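Local coordinates for putative exported protein (Bordetella parapertussis, PDB 3OCJ) that is of unknown function but has a Rossmann-like fold of the S-adenosylmethionine-dependent methyltransferase family and probably acts as a methyltransferase, at residues Ala68-His72 with Gly128-Glu132; Gln145-Tyr151 with Gln171-Gln177; Asp203-Thr207 with Gln277-Ala281. All coordinates share one frame. Where two conformers were deposited one is given. Residues are numbered along the deposited sequence.

Interaction 1 (Ala68-His72 with Gly128-Glu132)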
# COMPACT_ATOMS: atom_id res chain seq x y z
N ALA A 68 0.89 9.11 -0.41
CA ALA A 68 0.93 8.94 -1.86
C ALA A 68 2.36 9.03 -2.38
O ALA A 68 2.80 8.19 -3.17
CB ALA A 68 0.05 9.97 -2.55
N GLU A 69 3.08 10.06 -1.93
CA GLU A 69 4.45 10.26 -2.39
C GLU A 69 5.31 9.05 -2.09
O GLU A 69 5.99 8.52 -2.98
CB GLU A 69 5.08 11.50 -1.77
CG GLU A 69 6.57 11.59 -2.11
CD GLU A 69 7.20 12.92 -1.75
OE1 GLU A 69 6.55 13.74 -1.05
OE2 GLU A 69 8.35 13.14 -2.18
N TRP A 70 5.31 8.61 -0.84
CA TRP A 70 6.21 7.53 -0.45
C TRP A 70 5.80 6.15 -0.95
O TRP A 70 6.65 5.30 -1.23
CB TRP A 70 6.51 7.58 1.05
CG TRP A 70 7.32 8.77 1.36
CD1 TRP A 70 6.95 9.86 2.07
CD2 TRP A 70 8.65 9.03 0.88
NE1 TRP A 70 7.96 10.79 2.09
CE2 TRP A 70 9.02 10.30 1.36
CE3 TRP A 70 9.56 8.31 0.10
CZ2 TRP A 70 10.27 10.87 1.10
CZ3 TRP A 70 10.80 8.88 -0.17
CH2 TRP A 70 11.14 10.14 0.33
N THR A 71 4.50 5.92 -1.10
CA THR A 71 4.06 4.71 -1.78
C THR A 71 4.62 4.67 -3.20
O THR A 71 5.20 3.66 -3.63
CB THR A 71 2.52 4.60 -1.85
OG1 THR A 71 1.99 4.57 -0.52
CG2 THR A 71 2.12 3.32 -2.56
N HIS A 72 4.47 5.77 -3.93
CA HIS A 72 4.97 5.82 -5.29
C HIS A 72 6.48 5.59 -5.33
O HIS A 72 6.97 4.74 -6.07
CB HIS A 72 4.65 7.15 -5.95
CG HIS A 72 5.29 7.31 -7.30
ND1 HIS A 72 4.77 6.74 -8.44
CD2 HIS A 72 6.42 7.95 -7.68
CE1 HIS A 72 5.54 7.03 -9.47
NE2 HIS A 72 6.55 7.77 -9.04
N GLY A 128 -3.78 8.08 -4.73
CA GLY A 128 -2.41 8.52 -4.56
C GLY A 128 -1.94 9.23 -5.82
O GLY A 128 -2.69 10.03 -6.40
N TRP A 129 -0.73 8.94 -6.27
CA TRP A 129 -0.19 9.56 -7.48
C TRP A 129 -0.61 8.81 -8.75
O TRP A 129 -0.18 9.16 -9.85
CB TRP A 129 1.34 9.65 -7.42
CG TRP A 129 1.84 10.71 -6.49
CD1 TRP A 129 1.10 11.48 -5.64
CD2 TRP A 129 3.21 11.12 -6.32
NE1 TRP A 129 1.92 12.34 -4.95
CE2 TRP A 129 3.21 12.14 -5.35
CE3 TRP A 129 4.41 10.73 -6.90
CZ2 TRP A 129 4.39 12.78 -4.94
CZ3 TRP A 129 5.58 11.36 -6.49
CH2 TRP A 129 5.56 12.37 -5.52
N MSE A 130 -1.42 7.76 -8.59
CA MSE A 130 -1.96 6.99 -9.73
C MSE A 130 -0.89 6.23 -10.52
O MSE A 130 -1.00 6.06 -11.73
CB MSE A 130 -2.78 7.90 -10.65
CG MSE A 130 -4.06 8.39 -9.98
SE MSE A 130 -5.11 9.63 -11.04
CE MSE A 130 -5.08 8.68 -12.64
N SER A 131 0.13 5.76 -9.80
CA SER A 131 1.29 5.10 -10.39
C SER A 131 0.90 3.92 -11.28
O SER A 131 1.44 3.74 -12.37
CB SER A 131 2.23 4.62 -9.29
OG SER A 131 2.32 5.56 -8.24
N GLU A 132 -0.04 3.12 -10.80
CA GLU A 132 -0.43 1.92 -11.52
C GLU A 132 -1.19 2.27 -12.81
O GLU A 132 -0.92 1.71 -13.86
CB GLU A 132 -1.20 0.94 -10.62
CG GLU A 132 -2.62 1.35 -10.25
CD GLU A 132 -2.69 2.43 -9.18
OE1 GLU A 132 -1.65 3.03 -8.85
OE2 GLU A 132 -3.81 2.69 -8.68
O HOH W 1 0.90 7.06 -4.86
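Start at Gly128, which has positive phi (51°) and lets the chain pass tight against the helix: its CA sits 3.5 Å from Ala68 CB, and its own N is tied to Asp150. Trp129 makes the largest contribution. Its indole is laid along the helix, with Glu69 CA 3.8 Å from the centroid of its six-membered ring in a CH-pi contact over the face, while Trp129 CD1 packs 3.6 Å from Ala68 CB. The His72 ring meets it obliquely, His72 CD2 lying 3.5 Å from Trp129 CE3. A water joins the backbones, donating a hydrogen bond to Ala68 O (2.8 Å) and accepting one from Trp129 N (2.9 Å). The side chain of selenomethionine Met130 packs on Ile172 and Leu174. At Ser131, OG is hydrogen-bonded to His72 ND1 at 2.7 Å. Glu69 spends its carboxylate on Arg73. Helix 68-76 thus covers the turn after strand 121-124, which by position corresponds to the glycine-rich loop that binds the cofactor in class I methyltransferases, a role only inferred here.

Interaction 2 (Gln145-Tyr151 with Gln171-Gln177); sequences QLVGIDY and QITLHRQ
This is a parallel pairing of two neighbouring strands, 145-150 and 172-176, joined through helix 153-163 as a beta-alpha-beta unit; strand 172-176 is the outermost on its side of the sheet. The axes run 4.7 Å apart with a 17° angle between directions. Build both in extended conformation, pairing Leu146 with Ile172, Val147 with Thr173, Gly148 with Leu174, Ile149 with His175 and Asp150 with Arg176. Hydrogen bonds run from Leu146 N to Gln171 O, Thr173 N to Leu146 O, Gly148 N to Thr173 O and His175 N to Gly148 O, each 2.9 Å, then from Asp150 N to His175 O and Gln177 N to Asp150 O, both 3.1 Å. Leu146, Ile172 and Leu174 (m,t) share one face; a CB on Gly148 would clash with Leu174 CD2. Val147, Ile149 and His175 lie on the other, with Val147 CG1 3.8 Å from His175 CD2. A water lies 2.9 Å from Leu146 O and 2.8 Å from Thr173 OG1. At the C-terminal end, Arg176 CZ stands 4.5 Å from the Tyr151 ring centroid, an off-centre cation-pi contact. The chemistry is thus mostly main-chain, which leaves the Asp150 carboxylate to hold the backbone N atoms of Gly128 and Asp152.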
# COMPACT_ATOMS: atom_id res chain seq x y z
N GLN A 145 -11.39 6.58 -19.60
CA GLN A 145 -11.44 7.70 -18.67
C GLN A 145 -10.92 7.23 -17.34
O GLN A 145 -11.26 6.14 -16.87
CB GLN A 145 -12.87 8.20 -18.51
CG GLN A 145 -13.50 8.65 -19.81
CD GLN A 145 -14.98 8.95 -19.66
OE1 GLN A 145 -15.46 9.18 -18.56
NE2 GLN A 145 -15.71 8.94 -20.77
N LEU A 146 -10.06 8.05 -16.74
CA LEU A 146 -9.48 7.73 -15.43
C LEU A 146 -10.05 8.63 -14.34
O LEU A 146 -10.18 9.84 -14.52
CB LEU A 146 -7.96 7.88 -15.46
CG LEU A 146 -7.19 7.06 -16.50
CD1 LEU A 146 -5.70 7.37 -16.45
CD2 LEU A 146 -7.44 5.57 -16.34
N VAL A 147 -10.36 8.03 -13.20
CA VAL A 147 -10.93 8.78 -12.09
C VAL A 147 -10.09 8.50 -10.85
O VAL A 147 -9.82 7.35 -10.51
CB VAL A 147 -12.40 8.39 -11.83
CG1 VAL A 147 -12.97 9.17 -10.64
CG2 VAL A 147 -13.24 8.62 -13.08
N GLY A 148 -9.64 9.55 -10.18
CA GLY A 148 -8.87 9.37 -8.96
C GLY A 148 -9.59 10.00 -7.79
O GLY A 148 -10.02 11.15 -7.87
N ILE A 149 -9.73 9.26 -6.70
CA ILE A 149 -10.36 9.79 -5.50
C ILE A 149 -9.35 9.67 -4.36
O ILE A 149 -8.77 8.61 -4.14
CB ILE A 149 -11.64 9.01 -5.14
CG1 ILE A 149 -12.62 9.06 -6.32
CG2 ILE A 149 -12.29 9.55 -3.88
CD1 ILE A 149 -13.96 8.42 -6.03
N ASP A 150 -9.12 10.76 -3.64
CA ASP A 150 -8.21 10.70 -2.50
C ASP A 150 -8.61 11.81 -1.54
O ASP A 150 -9.11 12.84 -1.96
CB ASP A 150 -6.75 10.86 -2.95
CG ASP A 150 -5.76 10.24 -1.98
OD1 ASP A 150 -5.73 10.65 -0.81
OD2 ASP A 150 -4.98 9.35 -2.40
N TYR A 151 -8.39 11.58 -0.25
CA TYR A 151 -8.75 12.58 0.74
C TYR A 151 -7.59 13.55 0.98
O TYR A 151 -7.78 14.63 1.54
CB TYR A 151 -9.13 11.91 2.06
CG TYR A 151 -10.07 12.72 2.92
CD1 TYR A 151 -10.94 13.65 2.37
CD2 TYR A 151 -10.11 12.52 4.29
CE1 TYR A 151 -11.81 14.38 3.16
CE2 TYR A 151 -10.97 13.24 5.09
CZ TYR A 151 -11.81 14.16 4.52
OH TYR A 151 -12.67 14.87 5.33
N GLN A 171 -7.55 12.96 -19.68
CA GLN A 171 -8.59 11.95 -19.44
C GLN A 171 -8.77 11.66 -17.96
O GLN A 171 -9.43 10.70 -17.59
CB GLN A 171 -8.24 10.65 -20.16
CG GLN A 171 -8.26 10.77 -21.66
CD GLN A 171 -9.65 11.12 -22.18
OE1 GLN A 171 -9.85 12.17 -22.80
NE2 GLN A 171 -10.62 10.24 -21.93
N ILE A 172 -8.17 12.50 -17.12
CA ILE A 172 -8.19 12.29 -15.68
C ILE A 172 -9.13 13.27 -14.98
O ILE A 172 -9.09 14.47 -15.23
CB ILE A 172 -6.78 12.43 -15.08
CG1 ILE A 172 -5.83 11.41 -15.73
CG2 ILE A 172 -6.80 12.24 -13.56
CD1 ILE A 172 -4.38 11.61 -15.37
N THR A 173 -9.97 12.73 -14.10
CA THR A 173 -10.82 13.53 -13.23
C THR A 173 -10.48 13.17 -11.80
O THR A 173 -10.46 11.99 -11.43
CB THR A 173 -12.32 13.26 -13.48
OG1 THR A 173 -12.63 13.51 -14.86
CG2 THR A 173 -13.17 14.19 -12.63
N LEU A 174 -10.18 14.18 -10.99
CA LEU A 174 -9.80 13.95 -9.61
C LEU A 174 -10.83 14.52 -8.64
O LEU A 174 -11.41 15.58 -8.88
CB LEU A 174 -8.44 14.59 -9.33
CG LEU A 174 -7.27 14.09 -10.17
CD1 LEU A 174 -6.04 14.92 -9.84
CD2 LEU A 174 -6.99 12.61 -9.95
N HIS A 175 -11.03 13.82 -7.54
CA HIS A 175 -11.98 14.22 -6.52
C HIS A 175 -11.36 14.10 -5.15
O HIS A 175 -10.80 13.06 -4.81
CB HIS A 175 -13.22 13.34 -6.56
CG HIS A 175 -13.90 13.31 -7.89
ND1 HIS A 175 -14.77 14.30 -8.31
CD2 HIS A 175 -13.85 12.41 -8.90
CE1 HIS A 175 -15.21 14.01 -9.52
NE2 HIS A 175 -14.67 12.87 -9.90
N ARG A 176 -11.46 15.16 -4.36
CA ARG A 176 -11.04 15.11 -2.97
C ARG A 176 -12.24 14.63 -2.17
O ARG A 176 -13.23 15.37 -2.01
CB ARG A 176 -10.57 16.49 -2.49
CG ARG A 176 -9.53 16.48 -1.36
CD ARG A 176 -10.16 16.47 0.03
NE ARG A 176 -9.55 17.48 0.91
CZ ARG A 176 -9.23 17.28 2.19
NH1 ARG A 176 -9.46 16.11 2.76
NH2 ARG A 176 -8.68 18.25 2.90
N GLN A 177 -12.16 13.40 -1.68
CA GLN A 177 -13.24 12.77 -0.95
C GLN A 177 -12.64 11.78 0.03
O GLN A 177 -11.58 11.20 -0.23
CB GLN A 177 -14.17 11.99 -1.89
CG GLN A 177 -14.92 12.82 -2.91
CD GLN A 177 -15.81 11.98 -3.81
OE1 GLN A 177 -16.39 12.48 -4.77
NE2 GLN A 177 -15.93 10.69 -3.49
O HOH W 2 -12.13 11.13 -16.15

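Interaction 3 (Asp203-Thr207 with Gln277-Ala281); sequences DARVT and QLEEA
Asp203 opens the first turn of helix 203-216, and its carbonyl does double duty: Asp203 O takes the regular helical bond from Thr207 N (2.9 Å) and also a bond from the side-chain amide of the other helix, Gln277 NE2 to Asp203 O at 3.1 Å with a bent N-H...O angle of 136°. To reach it, Gln277 adopts chi1 m and chi2 t with chi3 near -58°, extending its chain across at the start of the segment 277-281. The Asp203 carboxylate (chi1 m) is engaged elsewhere, in a salt bridge with Arg269 and a hydrogen bond with a glycerol probably from the crystallisation liquor. Val206 (chi1 t) adds an apolar flank to the amide, its CG1 3.6 Å from Gln277 NE2. Thr207 (chi1 m) is where the backbones come nearest, its CA 5.0 Å from the CA of Gln277. There Thr207 OG1 lies 3.2 Å from Gln277 CG, Thr207 CG2 touches Glu280 CG at 3.7 Å, and Thr207 O is 4.1 Å from Ala281 CB. Gln277, Glu280 and Ala281 form one side of segment 277-281, whose helical turn is marked by Ala281 N to Gln277 O, 3.0 Å. One turn further along helix 203-216, Tyr210 packs on Gln277, Leu278 and Ala281 and Arg211 pairs with Glu280, so the helices leading toward strands 221-226 and 286-289 lie against each other, as in class I methyltransferases.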
# COMPACT_ATOMS: atom_id res chain seq x y z
N ASP A 203 -13.06 -5.57 11.04
CA ASP A 203 -13.45 -6.34 9.86
C ASP A 203 -14.71 -5.78 9.20
O ASP A 203 -14.79 -5.69 7.97
CB ASP A 203 -13.67 -7.81 10.22
CG ASP A 203 -12.40 -8.53 10.65
OD1 ASP A 203 -11.28 -8.02 10.39
OD2 ASP A 203 -12.52 -9.63 11.24
N ALA A 204 -15.70 -5.42 10.00
CA ALA A 204 -16.95 -4.91 9.44
C ALA A 204 -16.75 -3.59 8.70
O ALA A 204 -17.40 -3.35 7.69
CB ALA A 204 -18.02 -4.77 10.51
N ARG A 205 -15.86 -2.72 9.21
CA ARG A 205 -15.61 -1.47 8.50
C ARG A 205 -14.99 -1.73 7.13
O ARG A 205 -15.30 -1.04 6.16
CB ARG A 205 -14.73 -0.52 9.32
CG ARG A 205 -15.44 0.04 10.56
CD ARG A 205 -14.53 0.99 11.34
NE ARG A 205 -15.23 1.57 12.48
CZ ARG A 205 -15.94 2.69 12.45
NH1 ARG A 205 -16.07 3.37 11.32
NH2 ARG A 205 -16.54 3.14 13.56
N VAL A 206 -14.14 -2.74 7.03
CA VAL A 206 -13.56 -3.11 5.75
C VAL A 206 -14.60 -3.74 4.81
O VAL A 206 -14.66 -3.40 3.63
CB VAL A 206 -12.32 -4.01 5.94
CG1 VAL A 206 -11.85 -4.60 4.60
CG2 VAL A 206 -11.19 -3.19 6.55
N THR A 207 -15.47 -4.59 5.35
CA THR A 207 -16.57 -5.11 4.54
C THR A 207 -17.43 -3.98 3.97
O THR A 207 -17.83 -4.02 2.80
CB THR A 207 -17.41 -6.09 5.35
OG1 THR A 207 -16.57 -7.17 5.77
CG2 THR A 207 -18.55 -6.65 4.52
N GLN A 277 -15.40 -11.32 3.32
CA GLN A 277 -15.80 -9.91 3.26
C GLN A 277 -16.28 -9.54 1.86
O GLN A 277 -17.30 -8.87 1.70
CB GLN A 277 -14.63 -9.02 3.66
CG GLN A 277 -14.16 -9.21 5.10
CD GLN A 277 -12.90 -8.45 5.39
OE1 GLN A 277 -11.88 -8.66 4.73
NE2 GLN A 277 -12.96 -7.55 6.36
N LEU A 278 -15.54 -9.97 0.84
CA LEU A 278 -15.89 -9.58 -0.52
C LEU A 278 -17.21 -10.22 -0.96
O LEU A 278 -18.01 -9.58 -1.66
CB LEU A 278 -14.76 -9.94 -1.50
CG LEU A 278 -13.51 -9.06 -1.40
CD1 LEU A 278 -12.36 -9.74 -2.14
CD2 LEU A 278 -13.77 -7.67 -1.99
N GLU A 279 -17.43 -11.47 -0.57
CA GLU A 279 -18.68 -12.15 -0.90
C GLU A 279 -19.87 -11.49 -0.19
O GLU A 279 -20.93 -11.31 -0.80
CB GLU A 279 -18.58 -13.65 -0.60
CG GLU A 279 -17.67 -14.36 -1.61
CD GLU A 279 -17.49 -15.85 -1.36
OE1 GLU A 279 -17.87 -16.34 -0.28
OE2 GLU A 279 -16.93 -16.51 -2.27
N GLU A 280 -19.69 -11.11 1.07
CA GLU A 280 -20.74 -10.40 1.79
C GLU A 280 -21.08 -9.09 1.08
O GLU A 280 -22.25 -8.71 0.99
CB GLU A 280 -20.32 -10.13 3.24
CG GLU A 280 -21.22 -9.13 3.99
CD GLU A 280 -22.68 -9.55 4.04
OE1 GLU A 280 -22.97 -10.77 3.95
OE2 GLU A 280 -23.54 -8.66 4.18
N ALA A 281 -20.06 -8.41 0.56
CA ALA A 281 -20.25 -7.17 -0.19
C ALA A 281 -20.88 -7.35 -1.57
O ALA A 281 -21.23 -6.36 -2.21
CB ALA A 281 -18.92 -6.44 -0.32

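Overall arrangement
Interactions 1 and 2 adjoin, their centres 13 Å apart. Gly128 N lies 2.9 Å from Asp150 OD2, a probable hydrogen bond, and Met130 SE packs 3.7 Å from Leu174 CD2, so the turn after strand 121-124 is tied to the C-terminal end of strand 145-150 and packs on strand 172-176. In class I methyltransferases the ends of strands 1 and 2 border the cofactor site; whether this protein uses them so is not established. Interaction 3 stands apart, centred 25 Å from interaction 1 and 24 Å from interaction 2, among helices serving the other half of the sheet. The bound palmitic acid lies about 10 Å from the side chains of Ala68 and Asp150 and about 13 Å from that of Val206.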